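Local coordinates for isomaltose glucohydrolase (PDB 5Z3E), which hydrolyses the alpha-1,6-glucosidic linkage of isomaltose from its non-reducing end, releasing beta-D-glucose and D-glucose during intracellular breakdown of a starch-derived cyclic tetrasaccharide, at residues W145-T150 / W196-V201; D190-D195 / E202-S207; Y71-D76 / P131-F136. The protein carries 1 engineered substitution. One frame throughout, in Å; residues are numbered along the deposited sequence.

Interaction 1: W145-T150 / W196-V201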
loop_
_atom_site.group_PDB
_atom_site.type_symbol
_atom_site.label_atom_id
_atom_site.label_comp_id
_atom_site.label_asym_id
_atom_site.label_seq_id
_atom_site.Cartn_x
_atom_site.Cartn_y
_atom_site.Cartn_z
ATOM N N TRP A 145 -16.224 2.501 11.948
ATOM C CA TRP A 145 -16.414 1.436 12.913
ATOM C C TRP A 145 -16.074 0.075 12.282
ATOM O O TRP A 145 -15.510 -0.809 12.945
ATOM C CB TRP A 145 -17.850 1.413 13.475
ATOM C CG TRP A 145 -18.012 0.316 14.450
ATOM C CD1 TRP A 145 -18.567 -0.911 14.250
ATOM C CD2 TRP A 145 -17.436 0.265 15.757
ATOM N NE1 TRP A 145 -18.384 -1.716 15.338
ATOM C CE2 TRP A 145 -17.676 -1.026 16.293
ATOM C CE3 TRP A 145 -16.706 1.170 16.537
ATOM C CZ2 TRP A 145 -17.228 -1.411 17.544
ATOM C CZ3 TRP A 145 -16.242 0.779 17.773
ATOM C CH2 TRP A 145 -16.508 -0.495 18.265
ATOM N N TRP A 146 -16.478 -0.104 11.024
ATOM C CA TRP A 146 -16.348 -1.368 10.344
ATOM C C TRP A 146 -15.055 -1.542 9.563
ATOM O O TRP A 146 -14.755 -2.667 9.165
ATOM C CB TRP A 146 -17.545 -1.604 9.416
ATOM C CG TRP A 146 -18.821 -1.630 10.132
ATOM C CD1 TRP A 146 -19.777 -0.700 10.088
ATOM C CD2 TRP A 146 -19.272 -2.649 11.017
ATOM N NE1 TRP A 146 -20.826 -1.074 10.880
ATOM C CE2 TRP A 146 -20.536 -2.273 11.488
ATOM C CE3 TRP A 146 -18.690 -3.835 11.466
ATOM C CZ2 TRP A 146 -21.295 -3.051 12.379
ATOM C CZ3 TRP A 146 -19.390 -4.592 12.375
ATOM C CH2 TRP A 146 -20.685 -4.217 12.795
ATOM N N ASP A 147 -14.286 -0.472 9.335
ATOM C CA ASP A 147 -13.095 -0.595 8.529
ATOM C C ASP A 147 -11.953 0.345 8.905
ATOM O O ASP A 147 -11.028 0.507 8.096
ATOM C CB ASP A 147 -13.424 -0.484 7.035
ATOM C CG ASP A 147 -13.834 0.907 6.634
ATOM O OD1 ASP A 147 -13.840 1.810 7.487
ATOM O OD2 ASP A 147 -14.140 1.102 5.426
ATOM N N PHE A 148 -11.946 0.863 10.118
ATOM C CA PHE A 148 -10.905 1.766 10.612
ATOM C C PHE A 148 -9.497 1.246 10.298
ATOM O O PHE A 148 -9.119 0.148 10.723
ATOM C CB PHE A 148 -11.037 1.930 12.137
ATOM C CG PHE A 148 -9.918 2.695 12.770
ATOM C CD1 PHE A 148 -9.530 3.938 12.304
ATOM C CD2 PHE A 148 -9.245 2.179 13.861
ATOM C CE1 PHE A 148 -8.482 4.619 12.870
ATOM C CE2 PHE A 148 -8.183 2.869 14.437
ATOM C CZ PHE A 148 -7.806 4.079 13.943
ATOM N N GLN A 149 -8.712 2.073 9.602
ATOM C CA GLN A 149 -7.353 1.750 9.179
ATOM C C GLN A 149 -6.519 3.013 9.245
ATOM O O GLN A 149 -7.000 4.077 8.814
ATOM C CB GLN A 149 -7.312 1.269 7.718
ATOM C CG GLN A 149 -7.933 -0.111 7.502
ATOM C CD GLN A 149 -7.948 -0.538 6.030
ATOM O OE1 GLN A 149 -7.962 0.291 5.143
ATOM N NE2 GLN A 149 -7.936 -1.826 5.772
ATOM N N THR A 150 -5.263 2.910 9.663
ATOM C CA THR A 150 -4.348 4.047 9.628
ATOM C C THR A 150 -3.275 3.935 8.551
ATOM O O THR A 150 -2.544 4.899 8.327
ATOM C CB THR A 150 -3.711 4.229 10.992
ATOM O OG1 THR A 150 -3.178 2.969 11.365
ATOM C CG2 THR A 150 -4.730 4.757 12.015
ATOM N N TRP A 196 -4.623 -4.271 6.445
ATOM C CA TRP A 196 -4.853 -3.839 5.072
ATOM C C TRP A 196 -6.053 -4.540 4.476
ATOM O O TRP A 196 -6.687 -4.015 3.569
ATOM C CB TRP A 196 -3.690 -4.143 4.141
ATOM C CG TRP A 196 -2.382 -3.430 4.339
ATOM C CD1 TRP A 196 -1.947 -2.605 5.380
ATOM C CD2 TRP A 196 -1.270 -3.552 3.451
ATOM N NE1 TRP A 196 -0.645 -2.222 5.137
ATOM C CE2 TRP A 196 -0.190 -2.801 3.988
ATOM C CE3 TRP A 196 -1.084 -4.214 2.247
ATOM C CZ2 TRP A 196 1.047 -2.708 3.344
ATOM C CZ3 TRP A 196 0.143 -4.097 1.599
ATOM C CH2 TRP A 196 1.187 -3.374 2.159
ATOM N N TRP A 197 -6.338 -5.754 4.945
ATOM C CA TRP A 197 -7.362 -6.631 4.434
ATOM C C TRP A 197 -8.694 -6.485 5.156
ATOM O O TRP A 197 -9.622 -7.253 4.923
ATOM C CB TRP A 197 -6.876 -8.078 4.491
ATOM C CG TRP A 197 -5.452 -8.266 4.072
ATOM C CD1 TRP A 197 -4.501 -8.950 4.789
ATOM C CD2 TRP A 197 -4.790 -7.807 2.883
ATOM N NE1 TRP A 197 -3.317 -8.950 4.117
ATOM C CE2 TRP A 197 -3.465 -8.259 2.946
ATOM C CE3 TRP A 197 -5.184 -7.038 1.772
ATOM C CZ2 TRP A 197 -2.552 -8.012 1.927
ATOM C CZ3 TRP A 197 -4.261 -6.798 0.769
ATOM C CH2 TRP A 197 -2.969 -7.284 0.856
ATOM N N GLU A 198 -8.822 -5.487 6.020
ATOM C CA GLU A 198 -10.066 -5.237 6.773
ATOM C C GLU A 198 -10.412 -6.302 7.755
ATOM O O GLU A 198 -11.588 -6.610 7.971
ATOM C CB GLU A 198 -11.251 -4.919 5.885
ATOM C CG GLU A 198 -10.998 -3.777 5.106
ATOM C CD GLU A 198 -12.172 -3.326 4.285
ATOM O OE1 GLU A 198 -13.284 -3.919 4.378
ATOM O OE2 GLU A 198 -11.976 -2.316 3.575
ATOM N N GLU A 199 -9.405 -6.823 8.415
ATOM C CA GLU A 199 -9.582 -7.869 9.412
ATOM C C GLU A 199 -8.936 -7.479 10.750
ATOM O O GLU A 199 -7.961 -6.720 10.797
ATOM C CB GLU A 199 -8.981 -9.192 8.949
ATOM C CG GLU A 199 -9.576 -9.721 7.633
ATOM C CD GLU A 199 -10.839 -10.545 7.813
ATOM O OE1 GLU A 199 -11.591 -10.729 6.833
ATOM O OE2 GLU A 199 -11.069 -11.028 8.903
ATOM N N HIS A 200 -9.477 -8.035 11.841
ATOM C CA HIS A 200 -8.812 -8.050 13.145
ATOM C C HIS A 200 -8.543 -6.659 13.728
ATOM O O HIS A 200 -7.394 -6.304 14.011
ATOM C CB HIS A 200 -7.540 -8.890 13.117
ATOM C CG HIS A 200 -7.752 -10.280 12.647
ATOM N ND1 HIS A 200 -8.346 -11.225 13.378
ATOM C CD2 HIS A 200 -7.463 -10.866 11.446
ATOM C CE1 HIS A 200 -8.465 -12.385 12.690
ATOM N NE2 HIS A 200 -7.889 -12.144 11.513
ATOM N N VAL A 201 -9.618 -5.939 14.014
ATOM C CA VAL A 201 -9.563 -4.574 14.515
ATOM C C VAL A 201 -8.850 -4.440 15.842
ATOM O O VAL A 201 -8.404 -3.350 16.193
ATOM C CB VAL A 201 -10.985 -4.011 14.635
ATOM C CG1 VAL A 201 -11.772 -4.629 15.777
ATOM C CG2 VAL A 201 -10.978 -2.504 14.768
HETATM O O HOH W 1 -15.047 -4.353 6.859
HETATM O O HOH W 2 -14.277 -0.608 3.415
#
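Q149 and D147 meet W196 and E198 where the end of the short helix 144-147 and the turn after it meet the loop 196-201, at the active site of the (alpha/alpha)6-barrel characteristic of glycoside hydrolase family 15. E198 is assigned as the proton donor, and W145, by similarity, binds substrate. The tight part is made by Q149. With CG beside the backbone N (chi1 -70°) and the chain extended beyond it, the side chain carries its amide across to the bend at 196-198, where NE2 comes 3.3 Å from W196 O. The same NE2 lies 3.7 Å from E198 CG, touching the stem of the glutamate rather than its carboxylate. Q149 is modelled in two conformers; in the one described, NE2 of this buried amide gives a hydrogen bond to D195 O and OE1 receives one from R75 NH2, bonds that favour this turn of the amide.

The other half is looser and wet. D147 CB approaches E198 CD at 4.1 Å, while the two carboxylates stay apart, with D147 OD2 and E198 OE2 separated by 4.4 Å. D147 OD2 also bonds S142 OG. E198 likewise has two conformers; in this one its extended chain presents both oxygens to water, and a glycerol, probably from the crystallisation liquor, lies nearby, consistent with an accessible pocket. One water donates to D147 OD2 at 2.6 Å and to E198 OE2 at 2.9 Å, bridging the two acids. A second donates to W146 O at 2.9 Å and to E198 OE1 at 3.1 Å.

Interaction 2: D190-D195 / E202-S207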
loop_
_atom_site.group_PDB
_atom_site.type_symbol
_atom_site.label_atom_id
_atom_site.label_comp_id
_atom_site.label_asym_id
_atom_site.label_seq_id
_atom_site.Cartn_x
_atom_site.Cartn_y
_atom_site.Cartn_z
ATOM N N ASP A 190 -0.178 4.023 17.449
ATOM C CA ASP A 190 -0.106 2.867 18.317
ATOM C C ASP A 190 -1.467 2.275 18.635
ATOM O O ASP A 190 -1.561 1.348 19.454
ATOM C CB ASP A 190 0.643 3.161 19.591
ATOM C CG ASP A 190 -0.004 4.203 20.441
ATOM O OD1 ASP A 190 -0.821 4.978 19.955
ATOM O OD2 ASP A 190 0.359 4.221 21.681
ATOM N N ARG A 191 -2.505 2.742 17.968
ATOM C CA ARG A 191 -3.849 2.246 18.168
ATOM C C ARG A 191 -4.091 0.973 17.354
ATOM O O ARG A 191 -3.717 0.902 16.195
ATOM C CB ARG A 191 -4.810 3.328 17.666
ATOM C CG ARG A 191 -6.214 3.128 17.964
ATOM C CD ARG A 191 -6.984 4.353 17.483
ATOM N NE ARG A 191 -8.382 4.182 17.618
ATOM C CZ ARG A 191 -9.184 4.956 18.336
ATOM N NH1 ARG A 191 -8.703 5.976 19.076
ATOM N NH2 ARG A 191 -10.424 4.718 18.264
ATOM N N PRO A 192 -4.775 -0.028 17.945
ATOM C CA PRO A 192 -5.265 -1.164 17.161
ATOM C C PRO A 192 -6.136 -0.684 16.001
ATOM O O PRO A 192 -6.869 0.306 16.123
ATOM C CB PRO A 192 -6.073 -1.975 18.182
ATOM C CG PRO A 192 -5.460 -1.636 19.535
ATOM C CD PRO A 192 -5.081 -0.178 19.386
ATOM N N CYS A 193 -6.094 -1.397 14.883
ATOM C CA CYS A 193 -7.000 -1.098 13.801
ATOM C C CYS A 193 -7.106 -2.322 12.903
ATOM O O CYS A 193 -6.374 -3.302 13.069
ATOM C CB CYS A 193 -6.572 0.147 13.020
ATOM S SG CYS A 193 -5.057 -0.023 12.047
ATOM N N TYR A 194 -8.021 -2.284 11.932
ATOM C CA TYR A 194 -8.087 -3.366 10.957
ATOM C C TYR A 194 -6.815 -3.346 10.100
ATOM O O TYR A 194 -6.243 -2.282 9.835
ATOM C CB TYR A 194 -9.305 -3.212 10.046
ATOM C CG TYR A 194 -10.668 -3.331 10.716
ATOM C CD1 TYR A 194 -11.308 -2.202 11.224
ATOM C CD2 TYR A 194 -11.340 -4.521 10.807
ATOM C CE1 TYR A 194 -12.569 -2.254 11.795
ATOM C CE2 TYR A 194 -12.662 -4.566 11.392
ATOM C CZ TYR A 194 -13.222 -3.417 11.867
ATOM O OH TYR A 194 -14.492 -3.482 12.419
ATOM N N ASP A 195 -6.416 -4.521 9.645
ATOM C CA ASP A 195 -5.271 -4.665 8.766
ATOM C C ASP A 195 -5.596 -4.181 7.353
ATOM O O ASP A 195 -6.717 -3.734 7.078
ATOM C CB ASP A 195 -4.733 -6.085 8.818
ATOM C CG ASP A 195 -5.668 -7.157 8.303
ATOM O OD1 ASP A 195 -6.626 -6.836 7.597
ATOM O OD2 ASP A 195 -5.355 -8.338 8.615
ATOM N N GLU A 202 -8.783 -5.529 16.619
ATOM C CA GLU A 202 -8.193 -5.463 17.946
ATOM C C GLU A 202 -6.669 -5.553 17.940
ATOM O O GLU A 202 -6.046 -5.303 18.978
ATOM C CB GLU A 202 -8.765 -6.530 18.886
ATOM C CG GLU A 202 -8.243 -7.926 18.755
ATOM C CD GLU A 202 -8.855 -8.740 17.691
ATOM O OE1 GLU A 202 -9.376 -8.236 16.661
ATOM O OE2 GLU A 202 -8.817 -10.011 17.908
ATOM N N HIS A 203 -6.079 -5.924 16.805
ATOM C CA HIS A 203 -4.663 -6.150 16.714
ATOM C C HIS A 203 -3.921 -4.961 16.110
ATOM O O HIS A 203 -4.523 -4.011 15.619
ATOM C CB HIS A 203 -4.404 -7.488 15.970
ATOM C CG HIS A 203 -4.587 -8.664 16.850
ATOM N ND1 HIS A 203 -3.860 -8.800 18.007
ATOM C CD2 HIS A 203 -5.395 -9.751 16.757
ATOM C CE1 HIS A 203 -4.215 -9.940 18.577
ATOM N NE2 HIS A 203 -5.157 -10.528 17.853
ATOM N N ARG A 204 -2.590 -5.030 16.208
ATOM C CA ARG A 204 -1.692 -4.016 15.660
ATOM C C ARG A 204 -0.823 -4.719 14.640
ATOM O O ARG A 204 -0.024 -5.606 14.962
ATOM C CB ARG A 204 -0.903 -3.335 16.764
ATOM C CG ARG A 204 -1.840 -2.564 17.689
ATOM C CD ARG A 204 -1.195 -1.702 18.704
ATOM N NE ARG A 204 -0.497 -2.466 19.719
ATOM C CZ ARG A 204 0.215 -1.899 20.670
ATOM N NH1 ARG A 204 0.297 -0.573 20.737
ATOM N NH2 ARG A 204 0.856 -2.638 21.555
ATOM N N HIS A 205 -1.057 -4.363 13.388
ATOM C CA HIS A 205 -0.573 -5.127 12.250
ATOM C C HIS A 205 0.764 -4.591 11.798
ATOM O O HIS A 205 0.933 -3.389 11.637
ATOM C CB HIS A 205 -1.620 -5.088 11.138
ATOM C CG HIS A 205 -2.908 -5.611 11.627
ATOM N ND1 HIS A 205 -3.136 -6.963 11.765
ATOM C CD2 HIS A 205 -3.980 -4.936 12.109
ATOM C CE1 HIS A 205 -4.334 -7.089 12.300
ATOM N NE2 HIS A 205 -4.868 -5.886 12.531
ATOM N N VAL A 206 1.736 -5.473 11.574
ATOM C CA VAL A 206 3.089 -5.032 11.292
ATOM C C VAL A 206 3.181 -4.280 9.961
ATOM O O VAL A 206 3.941 -3.305 9.897
ATOM C CB VAL A 206 4.072 -6.202 11.457
ATOM C CG1 VAL A 206 5.475 -5.837 11.013
ATOM C CG2 VAL A 206 4.092 -6.629 12.921
ATOM N N SER A 207 2.409 -4.641 8.937
ATOM C CA SER A 207 2.463 -3.868 7.710
ATOM C C SER A 207 1.716 -2.529 7.811
ATOM O O SER A 207 1.953 -1.645 6.982
ATOM C CB SER A 207 1.995 -4.660 6.506
ATOM O OG SER A 207 0.629 -4.980 6.638
#
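D195 and H205 meet within the loop that joins helix 175-188 to helix 206-220, an active-site loop of the family 15 barrel that folds back so that its two ends touch. The closest side-chain packing is a CH-pi contact: D195 CB sits over the centre of the H205 imidazole, 3.4 Å from the ring centroid and only 9° off the normal. The D195 carboxylate, predicted to act as proton acceptor, is turned well out of the ring plane, and its OD1 accepts a hydrogen bond from E199 N. At the ring edge, near its plane, lies C193 O, while H205 NE2 is hydrogen-bonded to H200 O.

Two hydrogen bonds cross the contact. C193 N donates to H203 O at 3.1 Å, nearly along the C=O axis; in the P192 conformer described, P192 CA adds a weak CA-H...O contact of 3.3 Å to the same H203 O. R204 bends at chi3 (-68°), bringing NH1 round to D190 O at 3.0 Å; the bond is 155° at the hydrogen and uses a lone pair in the carbonyl plane.

Van der Waals contacts complete the outer part. P192 and R204 run side by side, R204 CG lying 3.7 Å from P192 CA. A leucine in place of R204 would probably leave D190 O without its guanidinium donor and let the start of the 190-195 segment move more freely.

The chemistry implies a division of labour: two carbonyls, D190 O and H203 O, take N-H groups across the contact and hold the two limbs of the loop together, while the imidazole face backs the stem of D195 and leaves its carboxylate oxygens to other partners.

Interaction 3: Y71-D76 / P131-F136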
loop_
_atom_site.group_PDB
_atom_site.type_symbol
_atom_site.label_atom_id
_atom_site.label_comp_id
_atom_site.label_asym_id
_atom_site.label_seq_id
_atom_site.Cartn_x
_atom_site.Cartn_y
_atom_site.Cartn_z
ATOM N N TYR A 71 -15.333 4.605 -5.245
ATOM C CA TYR A 71 -14.497 4.798 -4.074
ATOM C C TYR A 71 -13.015 4.783 -4.399
ATOM O O TYR A 71 -12.539 4.068 -5.295
ATOM C CB TYR A 71 -14.801 3.751 -3.005
ATOM C CG TYR A 71 -16.247 3.780 -2.561
ATOM C CD1 TYR A 71 -16.768 4.875 -1.905
ATOM C CD2 TYR A 71 -17.096 2.719 -2.810
ATOM C CE1 TYR A 71 -18.093 4.917 -1.518
ATOM C CE2 TYR A 71 -18.420 2.750 -2.416
ATOM C CZ TYR A 71 -18.911 3.842 -1.755
ATOM O OH TYR A 71 -20.227 3.888 -1.354
ATOM N N ALA A 72 -12.290 5.560 -3.604
ATOM C CA ALA A 72 -10.842 5.651 -3.633
ATOM C C ALA A 72 -10.280 5.320 -2.264
ATOM O O ALA A 72 -10.864 5.685 -1.242
ATOM C CB ALA A 72 -10.410 7.033 -4.037
ATOM N N TRP A 73 -9.128 4.660 -2.262
ATOM C CA TRP A 73 -8.376 4.347 -1.070
ATOM C C TRP A 73 -7.015 5.010 -1.156
ATOM O O TRP A 73 -6.379 5.017 -2.217
ATOM C CB TRP A 73 -8.132 2.847 -0.949
ATOM C CG TRP A 73 -9.247 1.991 -0.434
ATOM C CD1 TRP A 73 -9.233 1.342 0.763
ATOM C CD2 TRP A 73 -10.451 1.582 -1.086
ATOM N NE1 TRP A 73 -10.341 0.573 0.917
ATOM C CE2 TRP A 73 -11.113 0.687 -0.210
ATOM C CE3 TRP A 73 -11.038 1.847 -2.332
ATOM C CZ2 TRP A 73 -12.299 0.047 -0.554
ATOM C CZ3 TRP A 73 -12.233 1.223 -2.674
ATOM C CH2 TRP A 73 -12.852 0.330 -1.780
ATOM N N LEU A 74 -6.523 5.527 -0.032
ATOM C CA LEU A 74 -5.180 6.073 0.002
ATOM C C LEU A 74 -4.105 4.998 -0.183
ATOM O O LEU A 74 -3.056 5.288 -0.755
ATOM C CB LEU A 74 -4.922 6.864 1.287
ATOM C CG LEU A 74 -5.814 8.060 1.485
ATOM C CD1 LEU A 74 -5.363 8.827 2.713
ATOM C CD2 LEU A 74 -5.868 8.948 0.296
ATOM N N ARG A 75 -4.340 3.774 0.293
ATOM C CA ARG A 75 -3.389 2.673 0.091
ATOM C C ARG A 75 -3.224 2.389 -1.399
ATOM O O ARG A 75 -2.149 2.548 -1.976
ATOM C CB ARG A 75 -3.855 1.452 0.874
ATOM C CG ARG A 75 -3.138 0.164 0.541
ATOM C CD ARG A 75 -3.537 -0.958 1.473
ATOM N NE ARG A 75 -4.936 -1.273 1.368
ATOM C CZ ARG A 75 -5.869 -1.013 2.290
ATOM N NH1 ARG A 75 -7.127 -1.263 2.004
ATOM N NH2 ARG A 75 -5.528 -0.547 3.470
ATOM N N ASP A 76 -4.325 1.991 -2.043
ATOM C CA ASP A 76 -4.255 1.682 -3.466
ATOM C C ASP A 76 -3.732 2.882 -4.234
ATOM O O ASP A 76 -2.915 2.768 -5.145
ATOM C CB ASP A 76 -5.630 1.331 -4.032
ATOM C CG ASP A 76 -6.261 0.093 -3.434
ATOM O OD1 ASP A 76 -6.306 0.028 -2.189
ATOM O OD2 ASP A 76 -6.719 -0.778 -4.216
ATOM N N PRO A 131 -11.700 8.246 7.689
ATOM C CA PRO A 131 -12.234 7.081 6.972
ATOM C C PRO A 131 -11.185 6.292 6.203
ATOM O O PRO A 131 -10.038 6.734 6.004
ATOM C CB PRO A 131 -13.250 7.692 6.020
ATOM C CG PRO A 131 -12.612 9.006 5.693
ATOM C CD PRO A 131 -12.050 9.500 7.012
ATOM N N THR A 132 -11.646 5.137 5.751
ATOM C CA THR A 132 -10.918 4.259 4.850
ATOM C C THR A 132 -11.353 4.521 3.408
ATOM O O THR A 132 -10.551 4.938 2.577
ATOM C CB THR A 132 -11.138 2.819 5.282
ATOM O OG1 THR A 132 -10.497 2.693 6.550
ATOM C CG2 THR A 132 -10.571 1.835 4.281
ATOM N N ARG A 133 -12.615 4.325 3.077
ATOM C CA ARG A 133 -13.083 4.663 1.734
ATOM C C ARG A 133 -13.384 6.134 1.641
ATOM O O ARG A 133 -14.041 6.681 2.539
ATOM C CB ARG A 133 -14.350 3.884 1.356
ATOM C CG ARG A 133 -14.189 2.386 1.370
ATOM C CD ARG A 133 -15.371 1.722 0.714
ATOM N NE ARG A 133 -15.376 0.288 0.944
ATOM C CZ ARG A 133 -16.101 -0.566 0.234
ATOM N NH1 ARG A 133 -16.926 -0.124 -0.701
ATOM N NH2 ARG A 133 -15.951 -1.835 0.428
ATOM N N PHE A 134 -12.983 6.756 0.541
ATOM C CA PHE A 134 -13.376 8.130 0.195
ATOM C C PHE A 134 -14.197 8.094 -1.068
ATOM O O PHE A 134 -13.891 7.362 -2.019
ATOM C CB PHE A 134 -12.151 9.002 -0.049
ATOM C CG PHE A 134 -11.394 9.349 1.183
ATOM C CD1 PHE A 134 -11.787 10.423 1.941
ATOM C CD2 PHE A 134 -10.302 8.588 1.617
ATOM C CE1 PHE A 134 -11.087 10.773 3.086
ATOM C CE2 PHE A 134 -9.612 8.935 2.763
ATOM C CZ PHE A 134 -9.999 10.041 3.475
ATOM N N THR A 135 -15.216 8.938 -1.115
ATOM C CA THR A 135 -15.856 9.246 -2.372
ATOM C C THR A 135 -14.939 10.185 -3.162
ATOM O O THR A 135 -14.005 10.791 -2.625
ATOM C CB THR A 135 -17.225 9.940 -2.115
ATOM O OG1 THR A 135 -16.997 11.195 -1.479
ATOM C CG2 THR A 135 -18.123 9.069 -1.246
ATOM N N PHE A 136 -15.210 10.361 -4.456
ATOM C CA PHE A 136 -14.338 11.172 -5.279
ATOM C C PHE A 136 -14.421 12.651 -4.927
ATOM O O PHE A 136 -13.491 13.394 -5.245
ATOM C CB PHE A 136 -14.596 10.925 -6.764
ATOM C CG PHE A 136 -14.386 9.496 -7.206
ATOM C CD1 PHE A 136 -13.476 8.643 -6.605
ATOM C CD2 PHE A 136 -15.138 8.980 -8.275
ATOM C CE1 PHE A 136 -13.338 7.318 -7.022
ATOM C CE2 PHE A 136 -14.981 7.637 -8.683
ATOM C CZ PHE A 136 -14.099 6.833 -8.068
HETATM O O HOH W 3 -7.951 5.334 2.385
#
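R133 lays its aliphatic chain against two aromatic rings, Y71 and W73. Its CD sits over one face of the Y71 ring, a CH-pi contact 4.2 Å from the centroid, while F134 O lies at that ring's edge. Its CG lies over one face of the W73 indole, off-centre on the six-membered ring. The guanidinium has W73 CH2 over one face and Y71 CD2 at its edge, 3.5 Å from NH1. The F136 ring comes obliquely, CE1 3.7 Å from Y71 C and also meeting A72 CB. CG beside the backbone N (chi1 -60°) and an extended chain let R133 reach both rings; NH1 gives a hydrogen bond to A67 O. T132 CG2 touches the indole at NE1.

The backbones form a minimal two-stranded antiparallel sheet. A72 and F134 are a hydrogen-bonded pair, A72 N to F134 O at 2.9 Å and F134 N to A72 O at 3.0 Å, both nearly straight. Past them a water links L74 N, starting helix 74-87, to T132 O, before strand 134-135.

W73 comes within about 4 Å, side chain to side chain, of E198, the inferred proton donor, so this contact borders the active site. Strand 71-72 leads, through W73 at the N-cap position, into helix 74-87. A72 and F134 share one sheet face, packed on W99 of helix 90-105. L74 CG meets F134 CE2 at 4.1 Å, and both residues touch Y153 of helix 151-167, while R75 and D76 contact W383 of helix 382-394.

Interactions 1 and 2 share the loop between helices 175-188 and 206-220, their segments alternating along the chain, with centres 8 Å apart; interaction 3 closes earlier in the sequence. Y194 OH bonds W145 O between the first two, and T132 OG1 bonds D147 O between the first and third. Interaction 1 is buried yet wet, its carboxylates bridged by water. Interaction 2 is partly buried, its buried imidazole contact inward and its arginine toward the surface. Interaction 3, with the largest buried area, is partly buried with none of its touching residues exposed, and relies on paired strands and aromatic rings. Interactions 2 and 3 do not touch; interaction 1 makes contacts with both.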